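Local coordinates for protein cellulose 1,4-beta-cellobiosidase (Thermobifida fusca, PDB 4JJJ) that probably cleaves cellulose into cellobiose, the chain being the glycoside hydrolase family 48 catalytic module of a longer, multi-domain cellobiohydrolase, at residues Thr49-Ser54 with Asp226-Gln231; Asp261-Ala266 with Tyr295-Tyr300; Ala266-Tyr271 with Lys290-Tyr295. The protein carries 1 engineered substitution. All coordinates share one frame; numbering follows the deposited sequence.

Contact 1. Residues Thr49-Ser54 with Asp226-Gln231. With BGC (beta-D-glucopyranose), chain B.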
loop_
_atom_site.group_PDB
_atom_site.type_symbol
_atom_site.label_atom_id
_atom_site.label_comp_id
_atom_site.label_asym_id
_atom_site.label_seq_id
_atom_site.Cartn_x
_atom_site.Cartn_y
_atom_site.Cartn_z
ATOM N N THR A 49 7.862 -3.175 4.907
ATOM C CA THR A 49 6.960 -2.196 4.329
ATOM C C THR A 49 6.229 -1.451 5.391
ATOM O O THR A 49 6.015 -1.973 6.528
ATOM C CB THR A 49 5.868 -2.861 3.445
ATOM O OG1 THR A 49 5.159 -3.822 4.212
ATOM C CG2 THR A 49 6.554 -3.560 2.277
ATOM N N SER A 50 5.742 -0.286 5.049
ATOM C CA SER A 50 4.868 0.430 5.934
ATOM C C SER A 50 3.567 -0.380 6.109
ATOM O O SER A 50 2.922 -0.334 7.188
ATOM C CB SER A 50 4.665 1.887 5.507
ATOM O OG SER A 50 4.064 1.926 4.250
ATOM N N GLU A 51 3.165 -1.131 5.111
ATOM C CA GLU A 51 2.110 -2.055 5.247
ATOM C C GLU A 51 2.341 -2.973 6.455
ATOM O O GLU A 51 1.457 -3.204 7.262
ATOM C CB GLU A 51 1.961 -2.833 3.919
ATOM C CG GLU A 51 1.162 -4.125 4.000
ATOM C CD GLU A 51 1.168 -4.788 2.654
ATOM O OE1 GLU A 51 1.987 -5.709 2.436
ATOM O OE2 GLU A 51 0.403 -4.310 1.742
ATOM N N ALA A 52 3.481 -3.648 6.470
ATOM C CA ALA A 52 3.771 -4.567 7.588
ATOM C C ALA A 52 3.679 -3.899 8.914
ATOM O O ALA A 52 3.139 -4.466 9.860
ATOM C CB ALA A 52 5.090 -5.229 7.395
ATOM N N PHE A 53 4.209 -2.663 8.985
ATOM C CA PHE A 53 4.084 -1.941 10.254
ATOM C C PHE A 53 2.659 -1.626 10.661
ATOM O O PHE A 53 2.299 -1.851 11.798
ATOM C CB PHE A 53 4.961 -0.647 10.270
ATOM C CG PHE A 53 6.374 -0.833 10.661
ATOM C CD1 PHE A 53 6.739 -0.819 12.037
ATOM C CD2 PHE A 53 7.397 -0.942 9.716
ATOM C CE1 PHE A 53 8.054 -0.944 12.399
ATOM C CE2 PHE A 53 8.691 -1.135 10.146
ATOM C CZ PHE A 53 9.036 -1.040 11.422
ATOM N N SER A 54 1.794 -1.332 9.672
ATOM C CA SER A 54 0.389 -1.096 9.996
ATOM C C SER A 54 -0.272 -2.332 10.526
ATOM O O SER A 54 -1.114 -2.285 11.422
ATOM C CB SER A 54 -0.354 -0.473 8.830
ATOM O OG SER A 54 -0.520 -1.312 7.707
ATOM N N ASP A 226 -0.703 3.983 5.816
ATOM C CA ASP A 226 -0.841 4.987 6.875
ATOM C C ASP A 226 -2.326 5.118 7.254
ATOM O O ASP A 226 -2.606 5.233 8.420
ATOM C CB ASP A 226 -0.205 6.354 6.467
ATOM C CG ASP A 226 1.268 6.359 6.551
ATOM O OD1 ASP A 226 1.918 5.354 6.265
ATOM O OD2 ASP A 226 1.844 7.412 6.775
ATOM N N ALA A 227 -3.242 4.929 6.331
ATOM C CA ALA A 227 -4.668 4.995 6.666
ATOM C C ALA A 227 -5.004 3.797 7.531
ATOM O O ALA A 227 -5.802 3.865 8.470
ATOM C CB ALA A 227 -5.544 5.003 5.397
ATOM N N ARG A 228 -4.484 2.605 7.195
ATOM C CA ARG A 228 -4.717 1.429 8.066
ATOM C C ARG A 228 -4.212 1.679 9.505
ATOM O O ARG A 228 -4.833 1.281 10.433
ATOM C CB ARG A 228 -3.979 0.213 7.507
ATOM C CG ARG A 228 -4.314 -1.079 8.182
ATOM C CD ARG A 228 -3.635 -2.286 7.586
ATOM N NE ARG A 228 -4.014 -2.531 6.148
ATOM C CZ ARG A 228 -3.198 -2.304 5.098
ATOM N NH1 ARG A 228 -1.981 -1.825 5.223
ATOM N NH2 ARG A 228 -3.621 -2.619 3.912
ATOM N N ALA A 229 -3.059 2.278 9.704
ATOM C CA ALA A 229 -2.504 2.612 11.020
ATOM C C ALA A 229 -3.487 3.518 11.804
ATOM O O ALA A 229 -3.761 3.304 12.971
ATOM C CB ALA A 229 -1.200 3.270 10.851
ATOM N N VAL A 230 -4.111 4.484 11.154
ATOM C CA VAL A 230 -5.153 5.279 11.761
ATOM C C VAL A 230 -6.380 4.464 12.103
ATOM O O VAL A 230 -6.861 4.542 13.208
ATOM C CB VAL A 230 -5.586 6.455 10.826
ATOM C CG1 VAL A 230 -6.819 7.229 11.390
ATOM C CG2 VAL A 230 -4.414 7.418 10.567
ATOM N N GLN A 231 -6.856 3.625 11.217
ATOM C CA GLN A 231 -7.929 2.744 11.477
ATOM C C GLN A 231 -7.676 1.832 12.699
ATOM O O GLN A 231 -8.548 1.642 13.528
ATOM C CB GLN A 231 -8.146 1.861 10.217
ATOM C CG GLN A 231 -9.113 0.778 10.364
ATOM C CD GLN A 231 -9.077 -0.211 9.216
ATOM O OE1 GLN A 231 -8.221 -0.121 8.364
ATOM N NE2 GLN A 231 -10.063 -1.142 9.172
HETATM C C2 BGC B . 1.569 -8.158 -1.333
HETATM C C3 BGC B . 1.223 -6.866 -0.596
HETATM C C4 BGC B . 0.631 -5.821 -1.586
HETATM C C5 BGC B . -0.471 -6.431 -2.489
HETATM C C6 BGC B . -0.891 -5.446 -3.554
HETATM C C1 BGC B . 0.398 -8.677 -2.145
HETATM O O2 BGC B . 1.921 -9.165 -0.393
HETATM O O3 BGC B . 2.434 -6.395 0.044
HETATM O O4 BGC B . 0.117 -4.714 -0.819
HETATM O O5 BGC B . 0.046 -7.633 -3.074
HETATM O O6 BGC B . 0.214 -5.050 -4.344
HETATM O O HOH W 1 3.483 4.660 4.161
HETATM O O HOH W 2 -1.029 -2.133 2.516
#

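Contact 2. Residues Asp261-Ala266 with Tyr295-Tyr300. With BGC (beta-D-glucopyranose), chain D; BGC (beta-D-glucopyranose), chain C; BGC (beta-D-glucopyranose), chain E.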
loop_
_atom_site.group_PDB
_atom_site.type_symbol
_atom_site.label_atom_id
_atom_site.label_comp_id
_atom_site.label_asym_id
_atom_site.label_seq_id
_atom_site.Cartn_x
_atom_site.Cartn_y
_atom_site.Cartn_z
ATOM N N ASP A 261 -3.157 13.749 9.677
ATOM C CA ASP A 261 -3.017 15.176 9.206
ATOM C C ASP A 261 -2.107 15.235 8.026
ATOM O O ASP A 261 -2.418 15.866 7.014
ATOM C CB ASP A 261 -2.549 16.024 10.395
ATOM C CG ASP A 261 -3.114 17.387 10.401
ATOM O OD1 ASP A 261 -3.820 17.772 9.430
ATOM O OD2 ASP A 261 -3.015 17.993 11.494
ATOM N N TYR A 262 -0.914 14.612 8.096
ATOM C CA TYR A 262 0.028 14.576 6.970
ATOM C C TYR A 262 -0.463 13.765 5.801
ATOM O O TYR A 262 -0.123 14.023 4.664
ATOM C CB TYR A 262 1.371 14.046 7.420
ATOM C CG TYR A 262 2.134 15.125 8.254
ATOM C CD1 TYR A 262 2.983 16.025 7.634
ATOM C CD2 TYR A 262 2.037 15.158 9.624
ATOM C CE1 TYR A 262 3.593 16.993 8.362
ATOM C CE2 TYR A 262 2.632 16.181 10.379
ATOM C CZ TYR A 262 3.457 17.066 9.714
ATOM O OH TYR A 262 4.108 18.081 10.460
ATOM N N LEU A 263 -1.281 12.768 6.096
ATOM C CA LEU A 263 -1.837 11.854 5.040
ATOM C C LEU A 263 -2.712 12.616 4.085
ATOM O O LEU A 263 -3.013 12.161 2.949
ATOM C CB LEU A 263 -2.632 10.734 5.694
ATOM C CG LEU A 263 -3.196 9.608 4.825
ATOM C CD1 LEU A 263 -2.074 9.067 3.991
ATOM C CD2 LEU A 263 -3.834 8.549 5.781
ATOM N N ARG A 264 -3.160 13.803 4.518
ATOM C CA ARG A 264 -3.846 14.646 3.507
ATOM C C ARG A 264 -3.061 14.919 2.231
ATOM O O ARG A 264 -3.651 15.223 1.231
ATOM C CB ARG A 264 -4.335 15.992 4.100
ATOM C CG ARG A 264 -5.316 15.835 5.282
ATOM C CD ARG A 264 -5.820 17.147 5.853
ATOM N NE ARG A 264 -4.731 17.848 6.453
ATOM C CZ ARG A 264 -4.650 19.195 6.635
ATOM N NH1 ARG A 264 -5.519 20.023 6.090
ATOM N NH2 ARG A 264 -3.616 19.661 7.299
ATOM N N TYR A 265 -1.764 14.869 2.262
ATOM C CA TYR A 265 -0.966 15.020 1.008
ATOM C C TYR A 265 -1.435 14.031 -0.056
ATOM O O TYR A 265 -1.407 14.350 -1.262
ATOM C CB TYR A 265 0.549 14.812 1.269
ATOM C CG TYR A 265 1.210 16.093 1.575
ATOM C CD1 TYR A 265 1.453 17.035 0.577
ATOM C CD2 TYR A 265 1.597 16.357 2.860
ATOM C CE1 TYR A 265 2.085 18.244 0.856
ATOM C CE2 TYR A 265 2.190 17.569 3.189
ATOM C CZ TYR A 265 2.485 18.507 2.188
ATOM O OH TYR A 265 3.037 19.765 2.462
ATOM N N ALA A 266 -1.934 12.822 0.318
ATOM C CA ALA A 266 -2.445 11.862 -0.641
ATOM C C ALA A 266 -3.724 12.338 -1.377
ATOM O O ALA A 266 -4.079 11.733 -2.367
ATOM C CB ALA A 266 -2.693 10.521 0.061
ATOM N N TYR A 295 -9.506 14.641 -2.758
ATOM C CA TYR A 295 -10.124 14.132 -1.525
ATOM C C TYR A 295 -10.253 12.645 -1.484
ATOM O O TYR A 295 -11.018 12.120 -0.635
ATOM C CB TYR A 295 -11.468 14.819 -1.269
ATOM C CG TYR A 295 -11.331 16.285 -0.934
ATOM C CD1 TYR A 295 -10.789 16.717 0.262
ATOM C CD2 TYR A 295 -11.788 17.215 -1.858
ATOM C CE1 TYR A 295 -10.740 18.085 0.548
ATOM C CE2 TYR A 295 -11.708 18.550 -1.620
ATOM C CZ TYR A 295 -11.264 18.981 -0.406
ATOM O OH TYR A 295 -11.159 20.358 -0.054
ATOM N N LEU A 296 -9.449 11.925 -2.249
ATOM C CA LEU A 296 -9.353 10.480 -2.156
ATOM C C LEU A 296 -8.004 10.059 -1.637
ATOM O O LEU A 296 -7.055 10.891 -1.625
ATOM C CB LEU A 296 -9.582 9.862 -3.544
ATOM C CG LEU A 296 -10.943 10.109 -4.130
ATOM C CD1 LEU A 296 -11.006 9.537 -5.543
ATOM C CD2 LEU A 296 -12.096 9.564 -3.317
ATOM N N LEU A 297 -7.864 8.819 -1.153
ATOM C CA LEU A 297 -6.543 8.262 -0.765
ATOM C C LEU A 297 -5.846 7.783 -2.039
ATOM O O LEU A 297 -6.144 6.669 -2.514
ATOM C CB LEU A 297 -6.626 7.174 0.274
ATOM C CG LEU A 297 -7.009 7.706 1.646
ATOM C CD1 LEU A 297 -7.430 6.594 2.534
ATOM C CD2 LEU A 297 -5.670 8.239 2.305
ATOM N N SER A 298 -5.022 8.657 -2.634
ATOM C CA SER A 298 -4.303 8.291 -3.795
ATOM C C SER A 298 -3.139 7.299 -3.545
ATOM O O SER A 298 -2.924 6.881 -2.427
ATOM C CB SER A 298 -3.832 9.488 -4.537
ATOM O OG SER A 298 -2.719 10.057 -3.841
ATOM N N TRP A 299 -2.508 6.904 -4.647
ATOM C CA TRP A 299 -1.513 5.851 -4.569
ATOM C C TRP A 299 -0.324 6.235 -3.782
ATOM O O TRP A 299 0.347 5.403 -3.200
ATOM C CB TRP A 299 -1.068 5.493 -5.975
ATOM C CG TRP A 299 -0.327 4.187 -6.144
ATOM C CD1 TRP A 299 1.001 3.989 -6.241
ATOM C CD2 TRP A 299 -0.930 2.919 -6.348
ATOM N NE1 TRP A 299 1.283 2.678 -6.515
ATOM C CE2 TRP A 299 0.096 1.997 -6.602
ATOM C CE3 TRP A 299 -2.245 2.506 -6.420
ATOM C CZ2 TRP A 299 -0.193 0.645 -6.865
ATOM C CZ3 TRP A 299 -2.525 1.170 -6.612
ATOM C CH2 TRP A 299 -1.512 0.243 -6.823
ATOM N N TYR A 300 0.005 7.513 -3.684
ATOM C CA TYR A 300 1.193 7.946 -2.919
ATOM C C TYR A 300 1.192 9.472 -2.702
ATOM O O TYR A 300 0.484 10.229 -3.301
ATOM C CB TYR A 300 2.580 7.518 -3.553
ATOM C CG TYR A 300 2.813 8.153 -4.932
ATOM C CD1 TYR A 300 3.535 9.345 -5.084
ATOM C CD2 TYR A 300 2.274 7.536 -6.106
ATOM C CE1 TYR A 300 3.729 9.925 -6.341
ATOM C CE2 TYR A 300 2.507 8.119 -7.372
ATOM C CZ TYR A 300 3.287 9.241 -7.447
ATOM O OH TYR A 300 3.509 9.838 -8.702
HETATM C C2 BGC D . 3.220 0.361 -4.543
HETATM C C3 BGC D . 4.343 1.129 -5.241
HETATM C C4 BGC D . 4.504 2.459 -4.578
HETATM C C5 BGC D . 4.731 2.391 -3.093
HETATM C C6 BGC D . 4.859 3.746 -2.406
HETATM C C1 BGC D . 3.466 0.425 -3.062
HETATM O O1 BGC D . 2.376 -0.209 -2.374
HETATM O O2 BGC D . 3.091 -1.005 -4.993
HETATM O O3 BGC D . 3.919 1.316 -6.615
HETATM O O4 BGC D . 5.787 2.919 -5.131
HETATM O O5 BGC D . 3.591 1.723 -2.525
HETATM O O6 BGC D . 3.671 4.533 -2.711
HETATM C C2 BGC C . 7.340 4.803 -5.380
HETATM C C3 BGC C . 7.404 6.208 -5.857
HETATM C C4 BGC C . 6.799 6.397 -7.259
HETATM C C5 BGC C . 5.404 5.724 -7.210
HETATM C C6 BGC C . 4.731 5.915 -8.563
HETATM C C1 BGC C . 5.909 4.302 -5.474
HETATM O O2 BGC C . 7.842 4.694 -4.072
HETATM O O3 BGC C . 8.732 6.581 -5.782
HETATM O O4 BGC C . 6.550 7.802 -7.537
HETATM O O5 BGC C . 5.443 4.357 -6.810
HETATM O O6 BGC C . 5.339 4.976 -9.474
HETATM C C2 BGC E . 6.986 9.789 -8.711
HETATM C C3 BGC E . 8.072 10.730 -9.191
HETATM C C4 BGC E . 9.093 11.037 -8.111
HETATM C C5 BGC E . 9.590 9.782 -7.442
HETATM C C6 BGC E . 10.450 9.972 -6.249
HETATM C C1 BGC E . 7.651 8.545 -8.071
HETATM O O2 BGC E . 6.075 9.413 -9.735
HETATM O O3 BGC E . 7.472 11.963 -9.671
HETATM O O4 BGC E . 10.208 11.683 -8.815
HETATM O O5 BGC E . 8.469 8.962 -6.991
HETATM O O6 BGC E . 10.957 8.746 -5.758
#

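Contact 3. Residues Ala266-Tyr271 with Lys290-Tyr295. With BGC (beta-D-glucopyranose), chain E; BGC (beta-D-glucopyranose), chain F.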
loop_
_atom_site.group_PDB
_atom_site.type_symbol
_atom_site.label_atom_id
_atom_site.label_comp_id
_atom_site.label_asym_id
_atom_site.label_seq_id
_atom_site.Cartn_x
_atom_site.Cartn_y
_atom_site.Cartn_z
ATOM N N ALA A 266 -1.934 12.822 0.318
ATOM C CA ALA A 266 -2.445 11.862 -0.641
ATOM C C ALA A 266 -3.724 12.338 -1.377
ATOM O O ALA A 266 -4.079 11.733 -2.367
ATOM C CB ALA A 266 -2.693 10.521 0.061
ATOM N N MET A 267 -4.366 13.389 -0.843
ATOM C CA MET A 267 -5.620 13.902 -1.355
ATOM C C MET A 267 -5.476 14.876 -2.499
ATOM O O MET A 267 -6.496 15.363 -3.038
ATOM C CB MET A 267 -6.381 14.544 -0.226
ATOM C CG MET A 267 -6.872 13.603 0.848
ATOM S SD MET A 267 -7.857 14.533 2.029
ATOM C CE MET A 267 -8.052 13.378 3.345
ATOM N N PHE A 268 -4.210 15.177 -2.845
ATOM C CA PHE A 268 -3.892 16.249 -3.826
ATOM C C PHE A 268 -3.358 15.705 -5.123
ATOM O O PHE A 268 -2.583 14.747 -5.123
ATOM C CB PHE A 268 -2.980 17.295 -3.217
ATOM C CG PHE A 268 -3.667 18.102 -2.226
ATOM C CD1 PHE A 268 -3.849 17.588 -0.945
ATOM C CD2 PHE A 268 -4.234 19.331 -2.529
ATOM C CE1 PHE A 268 -4.562 18.294 0.007
ATOM C CE2 PHE A 268 -4.931 20.044 -1.575
ATOM C CZ PHE A 268 -5.108 19.540 -0.293
ATOM N N ASP A 269 -3.647 16.393 -6.217
ATOM C CA ASP A 269 -2.999 16.091 -7.498
ATOM C C ASP A 269 -1.454 16.090 -7.319
ATOM O O ASP A 269 -0.919 16.873 -6.537
ATOM C CB ASP A 269 -3.403 17.172 -8.522
ATOM C CG ASP A 269 -2.813 16.924 -9.889
ATOM O OD1 ASP A 269 -3.412 16.115 -10.643
ATOM O OD2 ASP A 269 -1.777 17.547 -10.181
ATOM N N LYS A 270 -0.767 15.278 -8.122
ATOM C CA LYS A 270 0.646 15.137 -8.001
ATOM C C LYS A 270 1.343 16.499 -7.951
ATOM O O LYS A 270 2.228 16.714 -7.138
ATOM C CB LYS A 270 1.167 14.303 -9.113
ATOM C CG LYS A 270 2.597 13.866 -9.040
ATOM C CD LYS A 270 3.084 13.065 -10.264
ATOM C CE LYS A 270 4.547 12.693 -10.146
ATOM N NZ LYS A 270 4.943 11.889 -11.314
ATOM N N TYR A 271 1.021 17.345 -8.943
ATOM C CA TYR A 271 1.651 18.636 -9.034
ATOM C C TYR A 271 0.681 19.772 -8.683
ATOM O O TYR A 271 0.831 20.936 -9.147
ATOM C CB TYR A 271 2.268 18.835 -10.423
ATOM C CG TYR A 271 3.462 17.963 -10.648
ATOM C CD1 TYR A 271 4.658 18.256 -10.039
ATOM C CD2 TYR A 271 3.344 16.793 -11.464
ATOM C CE1 TYR A 271 5.781 17.388 -10.207
ATOM C CE2 TYR A 271 4.442 15.941 -11.628
ATOM C CZ TYR A 271 5.634 16.272 -10.973
ATOM O OH TYR A 271 6.712 15.389 -11.215
ATOM N N LYS A 290 -7.479 24.726 -2.003
ATOM C CA LYS A 290 -7.797 23.329 -2.144
ATOM C C LYS A 290 -8.427 22.928 -3.450
ATOM O O LYS A 290 -9.009 21.841 -3.502
ATOM C CB LYS A 290 -8.737 22.905 -0.992
ATOM C CG LYS A 290 -8.363 23.314 0.466
ATOM C CD LYS A 290 -7.560 22.276 1.111
ATOM C CE LYS A 290 -6.784 22.607 2.416
ATOM N NZ LYS A 290 -7.735 22.584 3.587
ATOM N N ASP A 291 -8.300 23.696 -4.520
ATOM C CA ASP A 291 -8.922 23.272 -5.749
ATOM C C ASP A 291 -8.147 22.134 -6.463
ATOM O O ASP A 291 -8.645 21.531 -7.396
ATOM C CB ASP A 291 -9.225 24.417 -6.711
ATOM C CG ASP A 291 -8.053 25.043 -7.293
ATOM O OD1 ASP A 291 -6.918 24.565 -7.187
ATOM O OD2 ASP A 291 -8.264 26.192 -7.902
ATOM N N SER A 292 -6.951 21.843 -5.924
ATOM C CA SER A 292 -6.106 20.728 -6.348
ATOM C C SER A 292 -6.395 19.451 -5.496
ATOM O O SER A 292 -5.708 18.450 -5.700
ATOM C CB SER A 292 -4.626 21.062 -6.231
ATOM O OG SER A 292 -4.299 21.518 -4.928
ATOM N N ALA A 293 -7.378 19.503 -4.590
ATOM C CA ALA A 293 -7.748 18.311 -3.842
ATOM C C ALA A 293 -8.812 17.495 -4.515
ATOM O O ALA A 293 -9.887 18.004 -4.795
ATOM C CB ALA A 293 -8.154 18.697 -2.442
ATOM N N HIS A 294 -8.535 16.191 -4.718
ATOM C CA HIS A 294 -9.514 15.167 -5.154
ATOM C C HIS A 294 -10.140 14.471 -3.944
ATOM O O HIS A 294 -11.168 13.846 -4.086
ATOM C CB HIS A 294 -8.919 14.197 -6.145
ATOM C CG HIS A 294 -7.649 13.571 -5.705
ATOM N ND1 HIS A 294 -7.584 12.745 -4.591
ATOM C CD2 HIS A 294 -6.396 13.685 -6.181
ATOM C CE1 HIS A 294 -6.327 12.344 -4.461
ATOM N NE2 HIS A 294 -5.586 12.895 -5.411
ATOM N N TYR A 295 -9.506 14.641 -2.758
ATOM C CA TYR A 295 -10.124 14.132 -1.525
ATOM C C TYR A 295 -10.253 12.645 -1.484
ATOM O O TYR A 295 -11.018 12.120 -0.635
ATOM C CB TYR A 295 -11.468 14.819 -1.269
ATOM C CG TYR A 295 -11.331 16.285 -0.934
ATOM C CD1 TYR A 295 -10.789 16.717 0.262
ATOM C CD2 TYR A 295 -11.788 17.215 -1.858
ATOM C CE1 TYR A 295 -10.740 18.085 0.548
ATOM C CE2 TYR A 295 -11.708 18.550 -1.620
ATOM C CZ TYR A 295 -11.264 18.981 -0.406
ATOM O OH TYR A 295 -11.159 20.358 -0.054
HETATM C C2 BGC E . 6.986 9.789 -8.711
HETATM C C3 BGC E . 8.072 10.730 -9.191
HETATM C C4 BGC E . 9.093 11.037 -8.111
HETATM C C5 BGC E . 9.590 9.782 -7.442
HETATM C C6 BGC E . 10.450 9.972 -6.249
HETATM C C1 BGC E . 7.651 8.545 -8.071
HETATM O O2 BGC E . 6.075 9.413 -9.735
HETATM O O3 BGC E . 7.472 11.963 -9.671
HETATM O O4 BGC E . 10.208 11.683 -8.815
HETATM O O5 BGC E . 8.469 8.962 -6.991
HETATM O O6 BGC E . 10.957 8.746 -5.758
HETATM C C2 BGC F . 12.043 13.048 -8.736
HETATM C C3 BGC F . 12.570 14.370 -8.191
HETATM C C4 BGC F . 11.599 15.521 -8.561
HETATM C C5 BGC F . 10.189 15.151 -8.094
HETATM C C6 BGC F . 9.123 16.190 -8.580
HETATM C C1 BGC F . 10.643 12.808 -8.177
HETATM O O2 BGC F . 12.922 12.041 -8.276
HETATM O O3 BGC F . 13.867 14.594 -8.789
HETATM O O4 BGC F . 11.942 16.717 -7.862
HETATM O O5 BGC F . 9.833 13.887 -8.668
HETATM O O6 BGC F . 8.987 16.203 -10.001
#

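Contact 1. Residues Thr49-Ser54 with Asp226-Gln231
R228 lays its aliphatic stem alongside the side chain of S54, with R228 CB and CD each 3.9 Å from S54 CB. CG of R228 stands anti to the backbone N (chi1 -171°) and the chain bends at chi3, which turns the guanidinium back to the serine hydroxyl. R228 NH1 then donates to S54 OG over 2.9 Å, with an N-H...O angle of 167° and the oxygen in the guanidinium plane, at its edge. S54 OG in turn donates to E51 O at 2.8 Å, so the hydroxyl is held by one accepted and one donated bond and relays the arginine to the first turn of its own helix. That turn is N-capped by T49, whose OG1 accepts from A52 N. The two helical segments run almost parallel, 7° apart with axes 8.6 Å from each other, consistent with neighbouring helices of one ring in the (α/α)6 barrel of this family. Close approach is possible where small residues meet: S54 CB and A229 CB are 4.3 Å apart. A water joins the helices nearer the sugar, donating to E51 OE2 and accepting from R228 NH1, while carboxylate and guanidinium are strongly turned against each other, their charged atoms not in contact. E51, the predicted proton donor, has an extended chain that puts both carboxylate oxygens on the glucose of chain B: OE1 accepts from O3 at 2.5 Å and OE2 from O4 at 2.6 Å. R228 is thus a probable second-shell support for this acid, reached through the water; it also makes a cation-pi contact with W420 and lies beside N224, the engineered residue at the predicted nucleophile position. A second water links S50 OG with D226 OD1; D226 OD2 is bound by N221 and M146 N.

Contact 2. Residues Asp261-Ala266 with Tyr295-Tyr300
A266 and S298 make a pair of hydrogen bonds, flanked by a leucine pair, where the 3-10 turn after helix 250-263 meets the loop leading to strand 302-306. A266 O is the acceptor for two donors of one residue. S298 OG reaches it at 2.6 Å, in the carbonyl plane and on a lone pair, whereas S298 N comes from 44° above that plane at 3.2 Å. OG lies between the backbone N and the carbonyl carbon (chi1 75°), which places hydroxyl and amide together at the same oxygen. The hydroxyl is also bonded to S319 OG. Beside these bonds, the side chains of L263 and L297 meet at about a right angle, L297 CD2 resting 3.8 Å from L263 CG. Beyond S298 the loop enters the glycan site. W299 NE1 donates to O3 of the chain D glucose at 3.0 Å, nearly straight (171°) and in the plane of the indole. The ring of Y300 has O4 of the chain C glucose over one face, 3.6 Å above its plane, and its OH accepts from O2 of the chain E glucose at 2.8 Å. With A266 O accepting two hydrogen bonds from S298, a buried carbonyl is satisfied and the backbone just before the two sugar-binding aromatics is pinned to the 3-10 turn that follows helix 250-263.

Contact 3. Residues Ala266-Tyr271 with Lys290-Tyr295
F268, M267 and H294 carry most of this contact, in which two pieces of one long loop come together. The F268 ring takes A293 CB over one face, a CH-pi contact 4.0 Å from the centroid, while S292 OG sits in plane at its edge, 3.2 Å from CD2. F268 and A293 form a single beta bridge, with D269 N donating to S292 O at 3.0 Å. M267 offers its carbonyl oxygen to two amides: Y295 N approaches on a lone pair at 3.1 Å, and H294 N, at 2.8 Å, lies nearly along the C=O axis. The same oxygen rests 3.2 Å above the centre of the H294 imidazole. M267 SD also makes an oblique Met-aromatic contact with Y295. D269 closes an Asx turn, OD2 accepting from Y271 N and OD1 being bonded to S320 OG, and from there K270 NZ reaches O2 of the chain E glucose while Y271 OH donates to O6 of the chain F glucose at 2.7 Å. Because H294 ND1 is bonded to L296 N and NE2 to S319 O, its ring is hydrogen-bonded at both nitrogens, a pattern consistent with a neutral, NE2-protonated histidine.

All three contacts are largely buried, but the centres of contacts 1, 2 and 3 lie about 8, 12 and 19 Å from the chain centre, and contact 3 includes the partly exposed K290 and Y295. Contact 1 joins two barrel helices through side chains and waters; contact 2 ties a 3-10 turn to a loop through a backbone carbonyl and leucines; contact 3 is loop on loop and mostly backbone-bonded. A227 touches L263 and L297, connecting contacts 1 and 2 by apolar packing. Contacts 2 and 3 share A266 and Y295, and Y300 OH packs against K270 CE beside the chain E glucose, which both bind. Contact 1 meets the sugar of one pocket, contacts 2 and 3 those of a second.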